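Local atomic coordinates of Udp-n-acetylglucosamine pyrophosphorylase (Trypanosoma brucei, PDB entry 4BQH), a protein that probably catalyses the formation of UDP-N-acetylglucosamine and diphosphate from UTP and N-acetylglucosamine 1-phosphate, in nucleotide-sugar biosynthesis. Residues R430-G435 with H459-I464. Sequence-based numbering, arbitrary orientation.
Sequences RDDEFG and HTRWLI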
ATOM      1  N   ARG A 430       0.979  13.993   7.789  1.00 11.63           N
ATOM      2  CA  ARG A 430       1.457  13.647   6.446  1.00 12.31           C
ATOM      3  C   ARG A 430       2.975  13.524   6.418  1.00 13.02           C
ATOM      4  O   ARG A 430       3.533  12.604   5.840  1.00 13.45           O
ATOM      5  CB  ARG A 430       1.001  14.688   5.408  1.00 12.77           C
ATOM      6  CG  ARG A 430       1.440  14.350   3.981  1.00 13.57           C
ATOM      7  CD  ARG A 430       1.172  15.508   3.023  1.00 14.63           C
ATOM      8  NE  ARG A 430      -0.250  15.841   2.953  1.00 14.81           N
ATOM      9  CZ  ARG A 430      -0.981  15.841   1.830  1.00 15.71           C
ATOM     10  NH1 ARG A 430      -0.447  15.499   0.661  1.00 14.81           N
ATOM     11  NH2 ARG A 430      -2.266  16.182   1.888  1.00 15.82           N
ATOM     12  N   ASP A 431       3.631  14.469   7.072  1.00 13.60           N
ATOM     13  CA  ASP A 431       5.074  14.518   6.999  1.00 15.02           C
ATOM     14  C   ASP A 431       5.755  13.391   7.777  1.00 14.71           C
ATOM     15  O   ASP A 431       6.960  13.203   7.627  1.00 15.08           O
ATOM     16  CB  ASP A 431       5.570  15.903   7.406  1.00 17.01           C
ATOM     17  CG  ASP A 431       5.276  16.962   6.341  1.00 19.30           C
ATOM     18  OD1 ASP A 431       4.536  16.708   5.370  1.00 21.48           O
ATOM     19  OD2 ASP A 431       5.807  18.066   6.468  1.00 22.99           O
ATOM     20  N   ASP A 432       4.989  12.634   8.566  1.00 14.00           N
ATOM     21  CA  ASP A 432       5.507  11.468   9.271  1.00 14.00           C
ATOM     22  C   ASP A 432       5.154  10.156   8.547  1.00 13.61           C
ATOM     23  O   ASP A 432       5.725   9.102   8.852  1.00 13.35           O
ATOM     24  CB  ASP A 432       4.944  11.405  10.709  1.00 16.16           C
ATOM     25  CG  ASP A 432       5.497  12.498  11.619  1.00 19.87           C
ATOM     26  OD1 ASP A 432       6.606  13.031  11.345  1.00 21.67           O
ATOM     27  OD2 ASP A 432       4.826  12.799  12.636  1.00 20.71           O
ATOM     28  N   GLU A 433       4.220  10.221   7.596  1.00 11.73           N
ATOM     29  CA  GLU A 433       3.512   9.032   7.161  1.00 12.47           C
ATOM     30  C   GLU A 433       3.415   8.855   5.646  1.00 11.90           C
ATOM     31  O   GLU A 433       3.110   7.775   5.192  1.00 11.96           O
ATOM     32  CB  GLU A 433       2.090   9.048   7.750  1.00 13.08           C
ATOM     33  CG  GLU A 433       2.011   8.933   9.270  1.00 14.40           C
ATOM     34  CD  GLU A 433       1.782   7.505   9.752  1.00 16.46           C
ATOM     35  OE1 GLU A 433       1.315   6.678   8.967  1.00 15.66           O
ATOM     36  OE2 GLU A 433       2.051   7.223  10.935  1.00 18.64           O
ATOM     37  N   PHE A 434       3.680   9.903   4.867  1.00 11.90           N
ATOM     38  CA  PHE A 434       3.375   9.842   3.443  1.00 12.36           C
ATOM     39  C   PHE A 434       4.391  10.639   2.622  1.00 12.30           C
ATOM     40  O   PHE A 434       4.321  11.862   2.595  1.00 13.39           O
ATOM     41  CB  PHE A 434       1.942  10.387   3.231  1.00 12.63           C
ATOM     42  CG  PHE A 434       1.460  10.365   1.792  1.00 13.08           C
ATOM     43  CD1 PHE A 434       1.249   9.163   1.125  1.00 12.88           C
ATOM     44  CD2 PHE A 434       1.207  11.562   1.122  1.00 13.41           C
ATOM     45  CE1 PHE A 434       0.825   9.160  -0.204  1.00 13.27           C
ATOM     46  CE2 PHE A 434       0.742  11.575  -0.191  1.00 13.56           C
ATOM     47  CZ  PHE A 434       0.538  10.370  -0.853  1.00 13.84           C
ATOM     48  N   GLY A 435       5.285   9.911   1.939  1.00 12.44           N
ATOM     49  CA  GLY A 435       6.367  10.469   1.088  1.00 12.31           C
ATOM     50  C   GLY A 435       6.485   9.577  -0.141  1.00 12.18           C
ATOM     51  O   GLY A 435       7.398   8.738  -0.238  1.00 12.39           O
ATOM     52  N   HIS A 459      13.466  11.922  11.343  1.00 12.68           N
ATOM     53  CA  HIS A 459      14.528  11.336  12.190  1.00 12.98           C
ATOM     54  C   HIS A 459      15.189  12.377  13.056  1.00 13.54           C
ATOM     55  O   HIS A 459      15.584  12.102  14.196  1.00 12.91           O
ATOM     56  CB  HIS A 459      15.540  10.595  11.334  1.00 13.11           C
ATOM     57  CG  HIS A 459      14.952   9.401  10.638  1.00 13.81           C
ATOM     58  ND1 HIS A 459      15.606   8.725   9.686  1.00 13.49           N
ATOM     59  CD2 HIS A 459      13.681   8.825  10.732  1.00 14.06           C
ATOM     60  CE1 HIS A 459      14.828   7.725   9.249  1.00 13.83           C
ATOM     61  NE2 HIS A 459      13.642   7.807   9.874  1.00 13.95           N
ATOM     62  N   THR A 460      15.307  13.586  12.516  1.00 12.76           N
ATOM     63  CA  THR A 460      15.865  14.716  13.244  1.00 13.78           C
ATOM     64  C   THR A 460      15.012  15.049  14.442  1.00 13.80           C
ATOM     65  O   THR A 460      15.535  15.313  15.514  1.00 14.06           O
ATOM     66  CB  THR A 460      16.033  15.958  12.343  1.00 13.54           C
ATOM     67  OG1 THR A 460      16.881  15.624  11.239  1.00 14.02           O
ATOM     68  CG2 THR A 460      16.666  17.112  13.111  1.00 15.22           C
ATOM     69  N   ARG A 461      13.689  15.036  14.271  1.00 14.13           N
ATOM     70  CA  ARG A 461      12.812  15.243  15.397  1.00 15.57           C
ATOM     71  C   ARG A 461      13.003  14.149  16.448  1.00 14.70           C
ATOM     72  O   ARG A 461      13.008  14.442  17.639  1.00 14.77           O
ATOM     73  CB  ARG A 461      11.333  15.307  14.967  1.00 17.04           C
ATOM     74  CG  ARG A 461      10.954  16.623  14.292  1.00 18.83           C
ATOM     75  CD  ARG A 461       9.466  16.707  13.925  1.00 20.88           C
ATOM     76  NE  ARG A 461       9.011  15.680  12.968  1.00 20.76           N
ATOM     77  CZ  ARG A 461       9.004  15.822  11.642  1.00 21.23           C
ATOM     78  NH1 ARG A 461       9.443  16.944  11.090  1.00 23.62           N
ATOM     79  NH2 ARG A 461       8.549  14.848  10.865  1.00 21.29           N
ATOM     80  N   TRP A 462      13.159  12.895  16.016  1.00 13.93           N
ATOM     81  CA  TRP A 462      13.280  11.815  16.989  1.00 14.25           C
ATOM     82  C   TRP A 462      14.529  11.972  17.808  1.00 14.13           C
ATOM     83  O   TRP A 462      14.521  11.765  19.033  1.00 14.06           O
ATOM     84  CB  TRP A 462      13.359  10.457  16.333  1.00 14.17           C
ATOM     85  CG  TRP A 462      12.146  10.008  15.606  1.00 14.86           C
ATOM     86  CD1 TRP A 462      10.857  10.535  15.665  1.00 15.84           C
ATOM     87  CD2 TRP A 462      12.055   8.847  14.743  1.00 15.37           C
ATOM     88  NE1 TRP A 462      10.011   9.819  14.846  1.00 16.69           N
ATOM     89  CE2 TRP A 462      10.666   8.781  14.285  1.00 15.37           C
ATOM     90  CE3 TRP A 462      12.962   7.881  14.307  1.00 14.88           C
ATOM     91  CZ2 TRP A 462      10.231   7.790  13.430  1.00 15.21           C
ATOM     92  CZ3 TRP A 462      12.516   6.894  13.429  1.00 15.27           C
ATOM     93  CH2 TRP A 462      11.174   6.862  12.992  1.00 14.69           C
ATOM     94  N   LEU A 463      15.619  12.328  17.131  1.00 14.15           N
ATOM     95  CA  LEU A 463      16.910  12.449  17.816  1.00 14.67           C
ATOM     96  C   LEU A 463      16.924  13.623  18.799  1.00 15.35           C
ATOM     97  O   LEU A 463      17.420  13.476  19.927  1.00 15.52           O
ATOM     98  CB  LEU A 463      18.039  12.573  16.785  1.00 14.18           C
ATOM     99  CG  LEU A 463      19.445  12.666  17.391  1.00 14.25           C
ATOM    100  CD1 LEU A 463      19.710  11.479  18.314  1.00 14.36           C
ATOM    101  CD2 LEU A 463      20.479  12.731  16.266  1.00 13.82           C
ATOM    102  N   ILE A 464      16.360  14.766  18.391  1.00 15.75           N
ATOM    103  CA  ILE A 464      16.240  15.945  19.283  1.00 18.02           C
ATOM    104  C   ILE A 464      15.421  15.588  20.524  1.00 18.05           C
ATOM    105  O   ILE A 464      15.831  15.884  21.644  1.00 17.86           O
ATOM    106  CB  ILE A 464      15.682  17.189  18.566  1.00 18.51           C
ATOM    107  CG1 ILE A 464      16.720  17.701  17.583  1.00 19.94           C
ATOM    108  CG2 ILE A 464      15.349  18.327  19.549  1.00 19.39           C
ATOM    109  CD1 ILE A 464      16.204  18.743  16.624  1.00 20.97           C
TER
HETATM  110  O   HOH W   1       9.016  14.884   7.998  1.00 17.46           O
HETATM  111  O   HOH W   2       8.794  17.701   7.841  1.00 27.30           O
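D432 and R461 meet through a single salt bridge, an example of how one long arginine can join a helix to a neighbouring turn whose backbone stays well apart. NH2 of R461 donates to OD1 of D432 over 2.7 Å, meeting that oxygen nearly along its C-O axis, at an N-H...O angle of 138°. Only NH2 comes within bonding distance of OD1, which lies tilted out of the guanidinium plane; with the carboxylate and guanidinium planes 47° apart, this is a one-point ion pair, not the flat, two-pronged kind. The second oxygen, OD2, has a long, weak ion pair with R91.

NH2 of R461 also donates to a water 2.9 Å away in the guanidinium plane, which donates in turn to the backbone O of D431 at 2.7 Å. Another water links R461 NH1 to D431 OD2 only weakly. The main partner of the D431 carboxylate is R312, through OD1.

Little else touches: the nearest CA atoms, of D432 and H459, are 9.5 Å apart. The R461 chain runs extended through chi2 and bends at chi3 (-61°), turning NE and the guanidinium toward D432. The surface contact ties the short, weakly bonded helical turn at 430-433, just after strand 423-427, to the long helix 448-471. With charge and water doing the joining, its strength probably depends on solvent and ionic conditions more than that of a buried apolar interface would.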